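Local coordinates for protein Cow rumen GH26 endo-mannanase (Metagenome, PDB 6UEH) that probably hydrolyses internal beta-1,4-mannosidic linkages of mannan and galactomannan with a GH26 barrel joined to a calcium-binding CBM6-type domain, at residues G179-D182 against L187-E190; K193-K198 against N462-L467; K198-R203 against E469-D474; L311-G316 against L426-S431. All coordinates share one frame; numbering follows the deposited sequence.

Contact 1 of 4, residues G179-D182 against L187-E190; sequences GGND and LEFE
In the first beta-alpha connection of the GH26 barrel, the loop leading from strand 169-174 into helix 187-196, Asn181 reaches across to Leu187 and Glu188 in the opening turn of that helix. The backbone of Asn181 sits in left-handed helical territory, a conformation that asparagine tolerates better than most residues, and its side chain is directed at the helix. ND2 donates a weak, bent hydrogen bond to Glu188 OE1, 3.0 Å long with an angle of 128° at the hydrogen. The same nitrogen also serves the carbonyl O of Asp184, within the link that joins loop to helix. The amide and carboxylate planes are 28° apart, and one water spans the two groups, donating to Asn181 OD1 at 2.7 Å and to Glu188 OE2. Amide and acid are thus linked by one direct bond and one through water. Glutamate suits the place because its flexible chain carries two acceptor oxygens, and the bend at its second torsion (chi2 83°) brings them round to the loop. Leu187 supplies the apolar side of the contact and crosses the asparagine at about a right angle. Its CB lies 3.6 Å from Asn181 ND2, and its CD1 comes to 4.0 Å from Asn181 CG. Glu188 is buried: OE2 accepts from the water and from the backbone N of Gly453, beside helix 454-457, while OE1 has the weak bond from Asn181. Standing in the first turn of a helix, its negative charge would probably also be eased by the helix dipole.

Contact 2 of 4, residues K193-K198 against N462-L467; sequences KDLTGK and NAKSDL
Leu195, in the last turn of helix 187-196, packs against Lys464 and Leu467 in the first turn of helix 464-471, so that the end of the helix after the first barrel strand meets the start of the helix before the last. CB of Leu195 is directed at the second helix, and CG stands anti to the backbone N (chi1 176°), which spreads both methyls over the partner. CD1 crosses the extended lysine chain at a slant, 3.9 Å from Lys464 CB and 4.0 Å from Lys464 CD, so the aliphatic part of a solvent-facing lysine serves as the greasy neighbour. CD2 turns to the buried side and meets Leu467 CD1 at 3.7 Å, the two leucines crossing at about a right angle. Thr196 presents its methyl here while its hydroxyl is engaged by its own helix and the turn after it: OG1 donates to Ile192 O, and it accepts from Lys198 N at 3.0 Å, which makes an ST turn. A valine in its place would probably leave the Lys198 amide without this acceptor and Ile192 O without this hydroxyl donor. Toward the second helix, Thr196 CG2 rests 3.7 Å from Leu467 O.

Contact 3 of 4, residues K198-R203 against E469-D474; sequences KYPAIR and EIYTSD
Tyr471, near the end of helix 464-471, brings the edge of its ring to Pro200, with Lys198 nearer its root, in the segment that leads into strand 202-206, the second strand of the barrel. The tyrosine gives up the largest area, and it suits the site because it is long enough to span from the end of the helix to Pro200. Near its root, Lys198 CB approaches CD1 to 3.9 Å from an oblique direction. Further out, CA of Pro200 lies at the ring edge, in plane, 3.9 Å from CE1, and at the tip Tyr471 OH comes within 3.4 Å of Pro200 CB. Proline fits because its ring offers compact CH groups and no backbone N-H that would need a partner here. The first torsion of Tyr471 lies well off a staggered value (chi1 -98°); Ile192, Thr196 and Ser171 also touch the side chain. A leucine at this position would probably lose the contacts of CE1 and OH, opening a gap beside Pro200 and leaving the approach to the strand less well supported. The first torsion of Lys198 (chi1 -47°) sets CG 3.5 Å from the carbonyl O of Tyr471, and the bend at chi2 then turns CD and the chain beyond it; its amine continues to a salt bridge with Glu480. The contact itself is largely apolar, but the carbonyl at the negative end of a helix faces the methylenes of a lysine, an arrangement whose electrostatics are likely to be mildly favourable.

Contact 4 of 4, residues L311-G316 against L426-S431; sequences LHEAEG and LAENDS. With ACT (acetate ion), chain D.
Three flat groups, the imidazole of His312 and the carboxylates of Glu313 and Glu428, converge round a bound acetate that probably came from the crystallisation liquor. The acetate meets the histidine at the ring edge: NE2 donates to its OXT at 2.9 Å, with an angle of 146° at the hydrogen. Glu428 approaches the same ring obliquely, its carboxylate plane turned 44° from the imidazole, and OE2 stands 3.7 Å from His312 CD2. The first torsion of His312 places CG between the backbone N and the carbonyl carbon and brings NE2 to the acetate. Glu428 OE2 is 2.8 Å from the acetate OXT. The acetate is also hydrogen-bonded to His240 NE2.

Of the two glutamate side chains, one comes from the loop after strand 306-309, the other from the end of strand 423-429. Both are extended beyond CG, and they cross at about a right angle with their carboxylates 50° apart. Glu313 OE2 lies 3.3 Å from Glu428 OE1; both are acceptors and make no hydrogen bond with each other. Other neighbours hold each acid in place. Trp326 NE1 donates to Glu313 OE1, while Arg309 forms a salt bridge with Glu428 OE2 and the hydroxyl of Tyr388 bonds to Glu428 OE1.

Glutamate suits both places, each being long enough to bring its carboxylate from the end of a barrel strand to the acetate site. Glu313 follows the fourth strand and Glu428 lies towards the end of the seventh. That pairing is consistent with the acid/base and nucleophile of clan GH-A glycosidases, to which GH26 enzymes belong.

In the fold
The N-terminal CBM6-type domain takes no part; all four contacts lie in the GH26 barrel. Contact 1 comes first and closes a short loop, only four residues between its segments, at the start of helix 187-196. Contact 2 picks up the end of that helix and contact 3 the chain leading to strand 202-206. Both reach helix 464-471, more than 260 residues on, and they cross, sharing Lys198, with centres about 9 Å apart. They thus fasten the beginning of the barrel to its end. Contact 4 falls within both of these long loops and brings the loop after the fourth strand to the end of the seventh; Asn462 of contact 2 bonds to Asp430 of contact 4.

Contact 1 of 4, residues G179-D182 against L187-E190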
loop_
_atom_site.group_PDB
_atom_site.type_symbol
_atom_site.label_atom_id
_atom_site.label_comp_id
_atom_site.label_asym_id
_atom_site.label_seq_id
_atom_site.Cartn_x
_atom_site.Cartn_y
_atom_site.Cartn_z
ATOM N N GLY A 179 12.238 -24.142 7.290
ATOM C CA GLY A 179 12.318 -25.513 6.817
ATOM C C GLY A 179 12.214 -25.636 5.306
ATOM O O GLY A 179 12.567 -26.668 4.737
ATOM N N GLY A 180 11.732 -24.579 4.653
ATOM C CA GLY A 180 11.546 -24.591 3.211
ATOM C C GLY A 180 12.838 -24.709 2.420
ATOM O O GLY A 180 13.925 -24.513 2.963
ATOM N N ASN A 181 12.707 -25.024 1.132
ATOM C CA ASN A 181 13.850 -25.206 0.235
ATOM C C ASN A 181 14.872 -26.209 0.764
ATOM O O ASN A 181 16.069 -26.075 0.505
ATOM C CB ASN A 181 14.549 -23.868 -0.031
ATOM C CG ASN A 181 13.688 -22.901 -0.820
ATOM O OD1 ASN A 181 12.727 -23.298 -1.477
ATOM N ND2 ASN A 181 14.040 -21.620 -0.768
ATOM N N ASP A 182 14.390 -27.204 1.504
ATOM C CA ASP A 182 15.244 -28.218 2.122
ATOM C C ASP A 182 16.364 -27.578 2.945
ATOM O O ASP A 182 17.481 -28.089 2.998
ATOM C CB ASP A 182 15.829 -29.149 1.055
ATOM C CG ASP A 182 16.373 -30.441 1.640
ATOM O OD1 ASP A 182 15.906 -30.850 2.725
ATOM O OD2 ASP A 182 17.271 -31.047 1.015
ATOM N N LEU A 187 18.296 -19.540 -1.523
ATOM C CA LEU A 187 17.928 -19.864 -2.904
ATOM C C LEU A 187 17.386 -18.659 -3.677
ATOM O O LEU A 187 17.928 -18.294 -4.719
ATOM C CB LEU A 187 16.896 -20.997 -2.924
ATOM C CG LEU A 187 16.625 -21.719 -4.249
ATOM C CD1 LEU A 187 16.163 -23.136 -3.982
ATOM C CD2 LEU A 187 15.593 -20.990 -5.099
ATOM N N GLU A 188 16.315 -18.054 -3.165
ATOM C CA GLU A 188 15.701 -16.899 -3.816
ATOM C C GLU A 188 16.696 -15.759 -4.006
ATOM O O GLU A 188 16.673 -15.059 -5.016
ATOM C CB GLU A 188 14.498 -16.398 -3.008
ATOM C CG GLU A 188 13.203 -17.163 -3.247
ATOM C CD GLU A 188 13.102 -18.436 -2.431
ATOM O OE1 GLU A 188 14.089 -18.801 -1.755
ATOM O OE2 GLU A 188 12.026 -19.071 -2.461
ATOM N N PHE A 189 17.578 -15.585 -3.030
ATOM C CA PHE A 189 18.517 -14.475 -3.045
ATOM C C PHE A 189 19.652 -14.716 -4.034
ATOM O O PHE A 189 20.072 -13.800 -4.744
ATOM C CB PHE A 189 19.049 -14.233 -1.632
ATOM C CG PHE A 189 17.962 -13.952 -0.637
ATOM C CD1 PHE A 189 17.312 -14.994 0.009
ATOM C CD2 PHE A 189 17.557 -12.653 -0.379
ATOM C CE1 PHE A 189 16.294 -14.742 0.907
ATOM C CE2 PHE A 189 16.540 -12.394 0.521
ATOM C CZ PHE A 189 15.906 -13.441 1.161
ATOM N N GLU A 190 20.138 -15.951 -4.094
ATOM C CA GLU A 190 21.178 -16.299 -5.054
ATOM C C GLU A 190 20.632 -16.248 -6.478
ATOM O O GLU A 190 21.375 -15.982 -7.422
ATOM C CB GLU A 190 21.755 -17.683 -4.750
ATOM C CG GLU A 190 22.499 -17.751 -3.425
ATOM C CD GLU A 190 23.616 -16.728 -3.336
ATOM O OE1 GLU A 190 24.543 -16.782 -4.170
ATOM O OE2 GLU A 190 23.562 -15.863 -2.437
HETATM O O HOH W 1 11.372 -21.446 -2.957
#

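Contact 2 of 4, residues K193-K198 against N462-L467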
loop_
_atom_site.group_PDB
_atom_site.type_symbol
_atom_site.label_atom_id
_atom_site.label_comp_id
_atom_site.label_asym_id
_atom_site.label_seq_id
_atom_site.Cartn_x
_atom_site.Cartn_y
_atom_site.Cartn_z
ATOM N N LYS A 193 20.837 -12.586 -7.377
ATOM C CA LYS A 193 22.242 -12.228 -7.559
ATOM C C LYS A 193 22.806 -12.721 -8.889
ATOM O O LYS A 193 23.431 -11.957 -9.620
ATOM C CB LYS A 193 23.085 -12.780 -6.407
ATOM C CG LYS A 193 24.565 -12.419 -6.478
ATOM C CD LYS A 193 24.766 -10.909 -6.471
ATOM C CE LYS A 193 26.210 -10.536 -6.163
ATOM N NZ LYS A 193 27.176 -11.181 -7.094
ATOM N N ASP A 194 22.591 -13.997 -9.198
ATOM C CA ASP A 194 23.137 -14.586 -10.420
ATOM C C ASP A 194 22.498 -13.982 -11.666
ATOM O O ASP A 194 23.119 -13.916 -12.729
ATOM C CB ASP A 194 22.949 -16.104 -10.421
ATOM C CG ASP A 194 23.737 -16.792 -9.321
ATOM O OD1 ASP A 194 24.763 -16.234 -8.880
ATOM O OD2 ASP A 194 23.332 -17.897 -8.903
ATOM N N LEU A 195 21.253 -13.542 -11.527
ATOM C CA LEU A 195 20.512 -12.984 -12.650
ATOM C C LEU A 195 20.873 -11.524 -12.900
ATOM O O LEU A 195 21.189 -11.139 -14.027
ATOM C CB LEU A 195 19.007 -13.108 -12.405
ATOM C CG LEU A 195 18.093 -12.470 -13.455
ATOM C CD1 LEU A 195 18.275 -13.145 -14.811
ATOM C CD2 LEU A 195 16.637 -12.521 -13.008
ATOM N N THR A 196 20.829 -10.722 -11.839
ATOM C CA THR A 196 20.947 -9.271 -11.951
ATOM C C THR A 196 22.331 -8.737 -11.605
ATOM O O THR A 196 22.689 -7.628 -12.000
ATOM C CB THR A 196 19.931 -8.562 -11.035
ATOM O OG1 THR A 196 20.268 -8.813 -9.666
ATOM C CG2 THR A 196 18.518 -9.055 -11.311
ATOM N N GLY A 197 23.098 -9.516 -10.849
ATOM C CA GLY A 197 24.392 -9.065 -10.368
ATOM C C GLY A 197 24.263 -8.316 -9.054
ATOM O O GLY A 197 25.255 -7.861 -8.489
ATOM N N LYS A 198 23.030 -8.195 -8.568
ATOM C CA LYS A 198 22.746 -7.466 -7.337
ATOM C C LYS A 198 22.046 -8.344 -6.304
ATOM O O LYS A 198 21.404 -9.333 -6.651
ATOM C CB LYS A 198 21.866 -6.242 -7.621
ATOM C CG LYS A 198 22.309 -5.379 -8.791
ATOM C CD LYS A 198 23.553 -4.575 -8.459
ATOM C CE LYS A 198 23.902 -3.627 -9.597
ATOM N NZ LYS A 198 25.129 -2.839 -9.300
ATOM N N ASN A 462 7.549 -12.354 -12.335
ATOM C CA ASN A 462 8.582 -11.368 -12.635
ATOM C C ASN A 462 9.500 -11.854 -13.750
ATOM O O ASN A 462 10.250 -12.813 -13.574
ATOM C CB ASN A 462 9.405 -11.041 -11.383
ATOM C CG ASN A 462 8.654 -10.158 -10.401
ATOM O OD1 ASN A 462 8.495 -8.956 -10.625
ATOM N ND2 ASN A 462 8.198 -10.747 -9.301
ATOM N N ALA A 463 9.427 -11.189 -14.899
ATOM C CA ALA A 463 10.264 -11.539 -16.042
ATOM C C ALA A 463 11.724 -11.217 -15.753
ATOM O O ALA A 463 12.026 -10.247 -15.060
ATOM C CB ALA A 463 9.794 -10.805 -17.290
ATOM N N LYS A 464 12.626 -12.030 -16.295
ATOM C CA LYS A 464 14.055 -11.831 -16.077
ATOM C C LYS A 464 14.541 -10.485 -16.615
ATOM O O LYS A 464 15.368 -9.827 -15.987
ATOM C CB LYS A 464 14.857 -12.969 -16.714
ATOM C CG LYS A 464 14.694 -14.306 -16.009
ATOM C CD LYS A 464 15.529 -15.384 -16.675
ATOM C CE LYS A 464 15.382 -16.718 -15.963
ATOM N NZ LYS A 464 16.192 -17.777 -16.626
ATOM N N SER A 465 14.024 -10.075 -17.771
ATOM C CA SER A 465 14.442 -8.811 -18.371
ATOM C C SER A 465 14.028 -7.627 -17.500
ATOM O O SER A 465 14.779 -6.658 -17.363
ATOM C CB SER A 465 13.866 -8.662 -19.785
ATOM O OG SER A 465 12.450 -8.653 -19.775
ATOM N N ASP A 466 12.846 -7.714 -16.896
ATOM C CA ASP A 466 12.366 -6.661 -16.005
ATOM C C ASP A 466 13.143 -6.643 -14.692
ATOM O O ASP A 466 13.450 -5.576 -14.157
ATOM C CB ASP A 466 10.874 -6.830 -15.721
ATOM C CG ASP A 466 10.017 -6.562 -16.938
ATOM O OD1 ASP A 466 10.328 -5.610 -17.687
ATOM O OD2 ASP A 466 9.036 -7.307 -17.150
ATOM N N LEU A 467 13.450 -7.828 -14.173
ATOM C CA LEU A 467 14.230 -7.940 -12.944
ATOM C C LEU A 467 15.592 -7.280 -13.113
ATOM O O LEU A 467 16.011 -6.475 -12.280
ATOM C CB LEU A 467 14.397 -9.405 -12.538
ATOM C CG LEU A 467 13.198 -10.027 -11.821
ATOM C CD1 LEU A 467 13.383 -11.526 -11.643
ATOM C CD2 LEU A 467 12.983 -9.350 -10.477
#

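Contact 3 of 4, residues K198-R203 against E469-D474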
loop_
_atom_site.group_PDB
_atom_site.type_symbol
_atom_site.label_atom_id
_atom_site.label_comp_id
_atom_site.label_asym_id
_atom_site.label_seq_id
_atom_site.Cartn_x
_atom_site.Cartn_y
_atom_site.Cartn_z
ATOM N N LYS A 198 23.030 -8.195 -8.568
ATOM C CA LYS A 198 22.746 -7.466 -7.337
ATOM C C LYS A 198 22.046 -8.344 -6.304
ATOM O O LYS A 198 21.404 -9.333 -6.651
ATOM C CB LYS A 198 21.866 -6.242 -7.621
ATOM C CG LYS A 198 22.309 -5.379 -8.791
ATOM C CD LYS A 198 23.553 -4.575 -8.459
ATOM C CE LYS A 198 23.902 -3.627 -9.597
ATOM N NZ LYS A 198 25.129 -2.839 -9.300
ATOM N N TYR A 199 22.172 -7.964 -5.037
ATOM C CA TYR A 199 21.339 -8.514 -3.973
ATOM C C TYR A 199 20.264 -7.499 -3.585
ATOM O O TYR A 199 20.485 -6.292 -3.685
ATOM C CB TYR A 199 22.175 -8.866 -2.742
ATOM C CG TYR A 199 22.928 -10.175 -2.812
ATOM C CD1 TYR A 199 22.258 -11.389 -2.742
ATOM C CD2 TYR A 199 24.313 -10.198 -2.910
ATOM C CE1 TYR A 199 22.945 -12.589 -2.788
ATOM C CE2 TYR A 199 25.011 -11.393 -2.956
ATOM C CZ TYR A 199 24.321 -12.585 -2.894
ATOM O OH TYR A 199 25.005 -13.778 -2.938
ATOM N N PRO A 200 19.097 -7.978 -3.133
ATOM C CA PRO A 200 18.115 -7.037 -2.583
ATOM C C PRO A 200 18.652 -6.395 -1.309
ATOM O O PRO A 200 19.418 -7.034 -0.587
ATOM C CB PRO A 200 16.904 -7.924 -2.287
ATOM C CG PRO A 200 17.490 -9.282 -2.067
ATOM C CD PRO A 200 18.638 -9.375 -3.033
ATOM N N ALA A 201 18.267 -5.152 -1.043
ATOM C CA ALA A 201 18.733 -4.457 0.150
ATOM C C ALA A 201 17.955 -4.913 1.380
ATOM O O ALA A 201 18.523 -5.093 2.460
ATOM C CB ALA A 201 18.609 -2.950 -0.031
ATOM N N ILE A 202 16.652 -5.096 1.202
ATOM C CA ILE A 202 15.759 -5.504 2.280
ATOM C C ILE A 202 15.478 -7.005 2.212
ATOM O O ILE A 202 15.187 -7.542 1.146
ATOM C CB ILE A 202 14.425 -4.718 2.222
ATOM C CG1 ILE A 202 14.666 -3.242 2.551
ATOM C CG2 ILE A 202 13.391 -5.315 3.166
ATOM C CD1 ILE A 202 13.431 -2.372 2.430
ATOM N N ARG A 203 15.583 -7.683 3.349
ATOM C CA ARG A 203 15.230 -9.097 3.417
ATOM C C ARG A 203 14.023 -9.284 4.330
ATOM O O ARG A 203 13.969 -8.720 5.423
ATOM C CB ARG A 203 16.419 -9.929 3.906
ATOM C CG ARG A 203 16.164 -11.431 3.970
ATOM C CD ARG A 203 17.481 -12.201 4.038
ATOM N NE ARG A 203 17.287 -13.640 4.198
ATOM C CZ ARG A 203 18.154 -14.560 3.784
ATOM N NH1 ARG A 203 19.270 -14.192 3.168
ATOM N NH2 ARG A 203 17.901 -15.849 3.971
ATOM N N GLU A 469 16.455 -5.087 -15.342
ATOM C CA GLU A 469 16.313 -3.665 -15.627
ATOM C C GLU A 469 16.132 -2.840 -14.355
ATOM O O GLU A 469 16.788 -1.813 -14.184
ATOM C CB GLU A 469 15.144 -3.411 -16.581
ATOM C CG GLU A 469 15.023 -1.953 -16.988
ATOM C CD GLU A 469 14.077 -1.735 -18.153
ATOM O OE1 GLU A 469 13.421 -2.706 -18.590
ATOM O OE2 GLU A 469 13.994 -0.584 -18.632
ATOM N N ILE A 470 15.256 -3.279 -13.456
ATOM C CA ILE A 470 15.012 -2.485 -12.256
ATOM C C ILE A 470 16.152 -2.644 -11.251
ATOM O O ILE A 470 16.555 -1.673 -10.624
ATOM C CB ILE A 470 13.654 -2.832 -11.585
ATOM C CG1 ILE A 470 13.375 -1.865 -10.429
ATOM C CG2 ILE A 470 13.606 -4.286 -11.117
ATOM C CD1 ILE A 470 11.934 -1.858 -9.965
ATOM N N TYR A 471 16.701 -3.847 -11.122
ATOM C CA TYR A 471 17.770 -4.073 -10.153
ATOM C C TYR A 471 19.061 -3.338 -10.517
ATOM O O TYR A 471 19.857 -3.007 -9.637
ATOM C CB TYR A 471 18.045 -5.570 -9.997
ATOM C CG TYR A 471 17.369 -6.176 -8.787
ATOM C CD1 TYR A 471 17.983 -6.148 -7.541
ATOM C CD2 TYR A 471 16.115 -6.768 -8.888
ATOM C CE1 TYR A 471 17.372 -6.697 -6.427
ATOM C CE2 TYR A 471 15.492 -7.321 -7.778
ATOM C CZ TYR A 471 16.127 -7.280 -6.551
ATOM O OH TYR A 471 15.519 -7.825 -5.444
ATOM N N THR A 472 19.271 -3.076 -11.805
ATOM C CA THR A 472 20.465 -2.345 -12.231
ATOM C C THR A 472 20.146 -0.884 -12.531
ATOM O O THR A 472 20.984 -0.153 -13.064
ATOM C CB THR A 472 21.117 -2.979 -13.475
ATOM O OG1 THR A 472 20.257 -2.816 -14.611
ATOM C CG2 THR A 472 21.385 -4.459 -13.242
ATOM N N SER A 473 18.934 -0.466 -12.185
ATOM C CA SER A 473 18.504 0.912 -12.392
ATOM C C SER A 473 19.046 1.839 -11.308
ATOM O O SER A 473 19.175 1.441 -10.152
ATOM C CB SER A 473 16.978 0.993 -12.425
ATOM O OG SER A 473 16.544 2.341 -12.451
ATOM N N ASP A 474 19.356 3.079 -11.686
ATOM C CA ASP A 474 19.807 4.079 -10.721
ATOM C C ASP A 474 18.718 4.377 -9.700
ATOM O O ASP A 474 19.000 4.769 -8.568
ATOM C CB ASP A 474 20.221 5.371 -11.429
ATOM C CG ASP A 474 21.512 5.224 -12.208
ATOM O OD1 ASP A 474 22.329 4.352 -11.845
ATOM O OD2 ASP A 474 21.710 5.982 -13.179
#

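Contact 4 of 4, residues L311-G316 against L426-S431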
loop_
_atom_site.group_PDB
_atom_site.type_symbol
_atom_site.label_atom_id
_atom_site.label_comp_id
_atom_site.label_asym_id
_atom_site.label_seq_id
_atom_site.Cartn_x
_atom_site.Cartn_y
_atom_site.Cartn_z
ATOM N N LEU A 311 0.277 -8.393 12.347
ATOM C CA LEU A 311 -1.152 -8.171 12.143
ATOM C C LEU A 311 -1.438 -7.594 10.762
ATOM O O LEU A 311 -2.200 -6.635 10.624
ATOM C CB LEU A 311 -1.694 -7.238 13.231
ATOM C CG LEU A 311 -1.490 -7.719 14.670
ATOM C CD1 LEU A 311 -1.748 -6.598 15.666
ATOM C CD2 LEU A 311 -2.399 -8.902 14.957
ATOM N N HIS A 312 -0.814 -8.183 9.748
ATOM C CA HIS A 312 -0.808 -7.612 8.408
ATOM C C HIS A 312 -2.029 -8.016 7.581
ATOM O O HIS A 312 -2.767 -8.932 7.954
ATOM C CB HIS A 312 0.479 -8.014 7.679
ATOM C CG HIS A 312 0.562 -9.472 7.347
ATOM N ND1 HIS A 312 0.518 -10.459 8.309
ATOM C CD2 HIS A 312 0.698 -10.109 6.161
ATOM C CE1 HIS A 312 0.613 -11.641 7.728
ATOM N NE2 HIS A 312 0.726 -11.457 6.425
ATOM N N GLU A 313 -2.231 -7.313 6.467
ATOM C CA GLU A 313 -3.342 -7.560 5.547
ATOM C C GLU A 313 -4.681 -7.649 6.274
ATOM O O GLU A 313 -5.520 -8.487 5.948
ATOM C CB GLU A 313 -3.090 -8.839 4.743
ATOM C CG GLU A 313 -1.844 -8.785 3.872
ATOM C CD GLU A 313 -1.673 -10.031 3.012
ATOM O OE1 GLU A 313 -2.476 -10.973 3.155
ATOM O OE2 GLU A 313 -0.731 -10.071 2.191
ATOM N N ALA A 314 -4.868 -6.768 7.252
ATOM C CA ALA A 314 -5.980 -6.863 8.196
ATOM C C ALA A 314 -7.359 -6.867 7.540
ATOM O O ALA A 314 -8.165 -7.763 7.794
ATOM C CB ALA A 314 -5.895 -5.731 9.199
ATOM N N GLU A 315 -7.637 -5.863 6.714
ATOM C CA GLU A 315 -8.957 -5.743 6.107
ATOM C C GLU A 315 -9.268 -6.911 5.177
ATOM O O GLU A 315 -10.398 -7.396 5.136
ATOM C CB GLU A 315 -9.090 -4.427 5.335
ATOM C CG GLU A 315 -10.456 -4.264 4.676
ATOM C CD GLU A 315 -10.610 -2.957 3.922
ATOM O OE1 GLU A 315 -9.657 -2.149 3.916
ATOM O OE2 GLU A 315 -11.691 -2.742 3.333
ATOM N N GLY A 316 -8.261 -7.365 4.438
ATOM C CA GLY A 316 -8.479 -8.363 3.409
ATOM C C GLY A 316 -9.292 -7.755 2.282
ATOM O O GLY A 316 -8.935 -6.704 1.750
ATOM N N LEU A 426 5.528 -1.060 -0.915
ATOM C CA LEU A 426 4.965 -2.327 -1.357
ATOM C C LEU A 426 5.537 -3.430 -0.476
ATOM O O LEU A 426 6.568 -4.023 -0.797
ATOM C CB LEU A 426 5.277 -2.588 -2.832
ATOM C CG LEU A 426 4.587 -1.672 -3.846
ATOM C CD1 LEU A 426 5.118 -1.921 -5.250
ATOM C CD2 LEU A 426 3.077 -1.865 -3.795
ATOM N N ALA A 427 4.875 -3.680 0.651
ATOM C CA ALA A 427 5.363 -4.634 1.647
ATOM C C ALA A 427 5.397 -6.057 1.100
ATOM O O ALA A 427 6.244 -6.860 1.495
ATOM C CB ALA A 427 4.503 -4.570 2.901
ATOM N N GLU A 428 4.455 -6.362 0.213
ATOM C CA GLU A 428 4.425 -7.633 -0.508
ATOM C C GLU A 428 3.927 -7.407 -1.927
ATOM O O GLU A 428 3.150 -6.485 -2.178
ATOM C CB GLU A 428 3.515 -8.662 0.175
ATOM C CG GLU A 428 3.916 -9.087 1.571
ATOM C CD GLU A 428 3.028 -10.196 2.105
ATOM O OE1 GLU A 428 2.352 -10.858 1.289
ATOM O OE2 GLU A 428 2.999 -10.404 3.334
ATOM N N ASN A 429 4.363 -8.257 -2.852
ATOM C CA ASN A 429 3.812 -8.240 -4.199
ATOM C C ASN A 429 4.073 -9.538 -4.949
ATOM O O ASN A 429 4.912 -10.346 -4.544
ATOM C CB ASN A 429 4.368 -7.057 -5.008
ATOM C CG ASN A 429 5.883 -6.926 -4.907
ATOM O OD1 ASN A 429 6.400 -6.073 -4.179
ATOM N ND2 ASN A 429 6.600 -7.766 -5.643
ATOM N N ASP A 430 3.327 -9.760 -6.026
ATOM C CA ASP A 430 3.746 -10.755 -6.997
ATOM C C ASP A 430 4.689 -10.035 -7.946
ATOM O O ASP A 430 5.898 -10.028 -7.726
ATOM C CB ASP A 430 2.557 -11.413 -7.728
ATOM C CG ASP A 430 1.405 -10.457 -7.991
ATOM O OD1 ASP A 430 1.629 -9.232 -8.054
ATOM O OD2 ASP A 430 0.264 -10.947 -8.149
ATOM N N SER A 431 4.136 -9.394 -8.971
ATOM C CA SER A 431 4.951 -8.631 -9.905
ATOM C C SER A 431 5.512 -7.362 -9.270
ATOM O O SER A 431 4.798 -6.629 -8.589
ATOM C CB SER A 431 4.141 -8.258 -11.154
ATOM O OG SER A 431 3.838 -9.401 -11.934
HETATM C C ACT D . 1.112 -13.668 3.239
HETATM O O ACT D . 0.490 -14.539 3.886
HETATM O OXT ACT D . 1.497 -12.672 3.891
HETATM C CH3 ACT D . 1.384 -13.816 1.772
#